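Long-range contact in outer surface protein (Borrelia burgdorferi, PDB 5IZT), which is an outer surface protein of uncertain function, whose helical C-terminal part belongs to the same family as the complement-regulator-binding borrelial protein BbCRASP-1: residues 209-214 with 261-266. Numbering follows the deposited sequence. Where two conformers were deposited one is given.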
ATOM      1  N   ASP A 209     -11.666 -18.064   4.991  1.00 23.94           N
ATOM      2  CA  ASP A 209     -10.379 -18.504   4.459  1.00 21.72           C
ATOM      3  C   ASP A 209      -9.473 -17.335   4.042  1.00 21.63           C
ATOM      4  O   ASP A 209      -8.484 -17.568   3.332  1.00 16.99           O
ATOM      5  CB  ASP A 209     -10.586 -19.503   3.297  1.00 29.21           C
ATOM      6  CG  ASP A 209     -11.195 -18.879   2.033  1.00 32.09           C
ATOM      7  OD1 ASP A 209     -11.286 -17.644   1.909  1.00 28.25           O
ATOM      8  OD2 ASP A 209     -11.599 -19.651   1.135  1.00 30.58           O
ATOM      9  N   GLN A 210      -9.795 -16.108   4.469  1.00 16.98           N
ATOM     10  CA  GLN A 210      -9.007 -14.896   4.178  1.00 15.71           C
ATOM     11  C   GLN A 210      -8.662 -14.809   2.685  1.00 18.73           C
ATOM     12  O   GLN A 210      -7.508 -14.605   2.292  1.00 15.03           O
ATOM     13  CB  GLN A 210      -7.742 -14.842   5.054  1.00 16.92           C
ATOM     14  CG  GLN A 210      -8.062 -14.963   6.551  1.00 17.33           C
ATOM     15  CD  GLN A 210      -6.849 -15.295   7.431  1.00 16.80           C
ATOM     16  OE1 GLN A 210      -5.702 -15.208   7.001  1.00 14.57           O
ATOM     17  NE2 GLN A 210      -7.117 -15.686   8.674  1.00 17.54           N
ATOM     18  N   PHE A 211      -9.690 -14.997   1.849  1.00 20.45           N
ATOM     19  CA  PHE A 211      -9.585 -14.895   0.389  1.00 23.70           C
ATOM     20  C   PHE A 211      -8.497 -15.820  -0.165  1.00 18.46           C
ATOM     21  O   PHE A 211      -7.683 -15.423  -1.001  1.00 22.04           O
ATOM     22  CB  PHE A 211      -9.348 -13.441  -0.040  1.00 17.99           C
ATOM     23  CG  PHE A 211     -10.369 -12.481   0.520  1.00 20.68           C
ATOM     24  CD1 PHE A 211     -11.637 -12.392  -0.038  1.00 33.45           C
ATOM     25  CD2 PHE A 211     -10.068 -11.689   1.625  1.00 16.95           C
ATOM     26  CE1 PHE A 211     -12.596 -11.521   0.491  1.00 35.39           C
ATOM     27  CE2 PHE A 211     -11.011 -10.820   2.160  1.00 19.63           C
ATOM     28  CZ  PHE A 211     -12.281 -10.734   1.591  1.00 31.67           C
ATOM     29  N   LYS A 212      -8.504 -17.068   0.313  1.00 16.58           N
ATOM     30  CA  LYS A 212      -7.590 -18.154  -0.048  1.00 19.47           C
ATOM     31  C   LYS A 212      -6.165 -17.883   0.411  1.00 16.82           C
ATOM     32  O   LYS A 212      -5.240 -18.617   0.018  1.00 16.49           O
ATOM     33  CB  LYS A 212      -7.589 -18.447  -1.559  1.00 20.16           C
ATOM     34  CG  LYS A 212      -8.998 -18.613  -2.162  1.00 28.36           C
ATOM     35  CD  LYS A 212      -9.600 -19.968  -1.888  1.00 32.83           C
ATOM     36  CE  LYS A 212     -11.044 -20.042  -2.412  1.00 34.67           C
ATOM     37  NZ  LYS A 212     -11.975 -19.123  -1.675  1.00 27.89           N
ATOM     38  N   MET A 213      -5.947 -16.854   1.230  1.00 14.84           N
ATOM     39  CA  MET A 213      -4.612 -16.565   1.727  1.00 12.87           C
ATOM     40  C   MET A 213      -4.393 -16.998   3.175  1.00 17.75           C
ATOM     41  O   MET A 213      -3.241 -16.979   3.640  1.00 13.66           O
ATOM     42  CB  MET A 213      -4.314 -15.071   1.555  1.00 11.56           C
ATOM     43  CG  MET A 213      -4.144 -14.736   0.052  1.00 11.18           C
ATOM     44  SD  MET A 213      -3.784 -13.008  -0.291  1.00 14.97           S
ATOM     45  CE  MET A 213      -5.429 -12.316   0.025  1.00 12.33           C
ATOM     46  N   LYS A 214      -5.443 -17.435   3.886  1.00 17.53           N
ATOM     47  CA  LYS A 214      -5.238 -17.987   5.230  1.00 18.30           C
ATOM     48  C   LYS A 214      -4.259 -19.150   5.192  1.00 18.86           C
ATOM     49  O   LYS A 214      -3.386 -19.271   6.058  1.00 21.19           O
ATOM     50  CB  LYS A 214      -6.555 -18.469   5.839  1.00 17.12           C
ATOM     51  CG  LYS A 214      -6.380 -19.065   7.264  1.00 17.69           C
ATOM     52  CD  LYS A 214      -7.720 -19.427   7.907  1.00 26.35           C
ATOM     53  CE  LYS A 214      -8.290 -20.757   7.391  1.00 37.17           C
ATOM     54  NZ  LYS A 214      -7.502 -21.955   7.832  1.00 41.01           N
ATOM     55  N   TYR A 261     -13.703  -8.516  -5.342  1.00 18.09           N
ATOM     56  CA  TYR A 261     -13.342  -9.263  -6.552  1.00 19.22           C
ATOM     57  C   TYR A 261     -11.836  -9.344  -6.736  1.00 20.18           C
ATOM     58  O   TYR A 261     -11.278 -10.434  -6.933  1.00 16.08           O
ATOM     59  CB  TYR A 261     -13.963  -8.608  -7.778  1.00 20.41           C
ATOM     60  CG  TYR A 261     -13.636  -9.352  -9.051  1.00 21.29           C
ATOM     61  CD1 TYR A 261     -14.224 -10.580  -9.341  1.00 21.96           C
ATOM     62  CD2 TYR A 261     -12.663  -8.865  -9.922  1.00 30.09           C
ATOM     63  CE1 TYR A 261     -13.919 -11.252 -10.515  1.00 35.18           C
ATOM     64  CE2 TYR A 261     -12.333  -9.538 -11.086  1.00 31.04           C
ATOM     65  CZ  TYR A 261     -12.958 -10.733 -11.374  1.00 37.07           C
ATOM     66  OH  TYR A 261     -12.625 -11.409 -12.526  1.00 41.70           O
ATOM     67  N   LYS A 262     -11.153  -8.188  -6.721  1.00 17.66           N
ATOM     68  CA  LYS A 262      -9.710  -8.181  -6.963  0.51 16.61           C
ATOM     69  C   LYS A 262      -8.955  -8.928  -5.873  1.00 14.59           C
ATOM     70  O   LYS A 262      -7.983  -9.630  -6.153  1.00 19.01           O
ATOM     71  CB  LYS A 262      -9.185  -6.744  -7.058  0.51 17.86           C
ATOM     72  CG  LYS A 262      -9.836  -5.895  -8.132  0.51 24.86           C
ATOM     73  CD  LYS A 262      -9.079  -4.574  -8.351  0.51 27.76           C
ATOM     74  CE  LYS A 262      -8.682  -3.894  -7.038  0.51 24.28           C
ATOM     75  NZ  LYS A 262      -8.269  -2.466  -7.263  0.51 24.04           N
ATOM     76  N   ILE A 263      -9.375  -8.767  -4.612  1.00 15.62           N
ATOM     77  CA  ILE A 263      -8.698  -9.465  -3.520  1.00 11.87           C
ATOM     78  C   ILE A 263      -8.871 -10.977  -3.656  1.00 12.30           C
ATOM     79  O   ILE A 263      -7.916 -11.745  -3.443  1.00 15.50           O
ATOM     80  CB  ILE A 263      -9.200  -8.941  -2.161  1.00 14.67           C
ATOM     81  CG1 ILE A 263      -8.870  -7.449  -2.004  1.00 12.98           C
ATOM     82  CG2 ILE A 263      -8.600  -9.742  -0.978  1.00 18.04           C
ATOM     83  CD1 ILE A 263      -9.660  -6.800  -0.855  1.00 12.98           C
ATOM     84  N   GLU A 264     -10.077 -11.426  -4.019  1.00 17.03           N
ATOM     85  CA  GLU A 264     -10.281 -12.859  -4.218  0.50 17.09           C
ATOM     86  C   GLU A 264      -9.443 -13.380  -5.379  1.00 16.51           C
ATOM     87  O   GLU A 264      -8.886 -14.482  -5.297  1.00 17.99           O
ATOM     88  CB  GLU A 264     -11.763 -13.169  -4.448  0.50 17.30           C
ATOM     89  CG  GLU A 264     -12.078 -14.652  -4.636  0.50 21.16           C
ATOM     90  CD  GLU A 264     -12.000 -15.467  -3.343  0.50 24.02           C
ATOM     91  OE1 GLU A 264     -11.787 -16.702  -3.418  0.50 18.43           O
ATOM     92  OE2 GLU A 264     -12.160 -14.883  -2.257  0.50 14.75           O
ATOM     93  N   GLN A 265      -9.346 -12.613  -6.471  1.00 15.46           N
ATOM     94  CA  GLN A 265      -8.544 -13.043  -7.613  1.00 14.59           C
ATOM     95  C   GLN A 265      -7.078 -13.162  -7.230  1.00 15.38           C
ATOM     96  O   GLN A 265      -6.408 -14.152  -7.559  1.00 16.03           O
ATOM     97  CB  GLN A 265      -8.714 -12.057  -8.768  1.00 15.18           C
ATOM     98  CG  GLN A 265     -10.082 -12.117  -9.431  1.00 25.06           C
ATOM     99  CD  GLN A 265     -10.380 -13.505  -9.990  1.00 31.74           C
ATOM    100  OE1 GLN A 265      -9.511 -14.157 -10.561  1.00 34.87           O
ATOM    101  NE2 GLN A 265     -11.611 -13.964  -9.807  1.00 31.06           N
ATOM    102  N   PHE A 266      -6.564 -12.147  -6.539  1.00 15.44           N
ATOM    103  CA  PHE A 266      -5.169 -12.133  -6.110  1.00 15.94           C
ATOM    104  C   PHE A 266      -4.884 -13.289  -5.163  1.00 15.01           C
ATOM    105  O   PHE A 266      -3.863 -13.982  -5.294  1.00 15.54           O
ATOM    106  CB  PHE A 266      -4.849 -10.778  -5.437  1.00 13.87           C
ATOM    107  CG  PHE A 266      -3.378 -10.587  -5.124  1.00 15.35           C
ATOM    108  CD1 PHE A 266      -2.835 -11.104  -3.960  1.00 15.25           C
ATOM    109  CD2 PHE A 266      -2.566  -9.876  -5.985  1.00 22.26           C
ATOM    110  CE1 PHE A 266      -1.478 -10.950  -3.676  1.00 14.80           C
ATOM    111  CE2 PHE A 266      -1.212  -9.704  -5.711  1.00 26.02           C
ATOM    112  CZ  PHE A 266      -0.671 -10.234  -4.550  1.00 20.08           C
TER
HETATM  113  O   HOH W   1     -12.944 -16.031   0.192  1.00 27.74           O
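The F211 ring takes I263 CG2 over one face, a CH-pi contact with the methyl 3.9 Å from the ring centroid and 27° off the normal. At its edge, near the ring plane, sits E264 OE2, 3.4 Å from F211 CD1 in the conformer given for E264, and the carboxylate is turned 66° against the ring. The second ring, F266, is met at its edge by M213 SD. A type I' beta turn from Q210 to M213, in the loop between helices 179-197 and 243-255, is thus laid against one side of helix 260-274 within the all-helical Bbcrasp-1-like region. Q210 O accepts the M213 amide across the turn. I263 has CG2 anti to its backbone N, which places this methyl over F211, with M213 CE also 4.2 Å from it. Helix 243-255 adds to the apolar cluster: Y253 meets F211 edge-to-face and F252 packs on F266.

Beside the F211 ring, D209, K212 and E264 form a salt-bridge network. The K212 chain is bent at chi2 and chi4, and chi4 at -66° places NZ between two carboxylates, 2.9 Å from D209 OD2 and, with the same E264 conformer, 3.0 Å from E264 OE1; the ammonium probably offsets the repulsion between the two acids. Loop and helix are therefore joined by charge as well as by apolar contact. T207 OG1 hydrogen-bonds D209 OD1 from just before the turn. NZ reaches E264 OE1 on its syn lone pair, while a water bridges the other oxygens, donating to D209 OD1 and, at 2.8 Å, to E264 OE2.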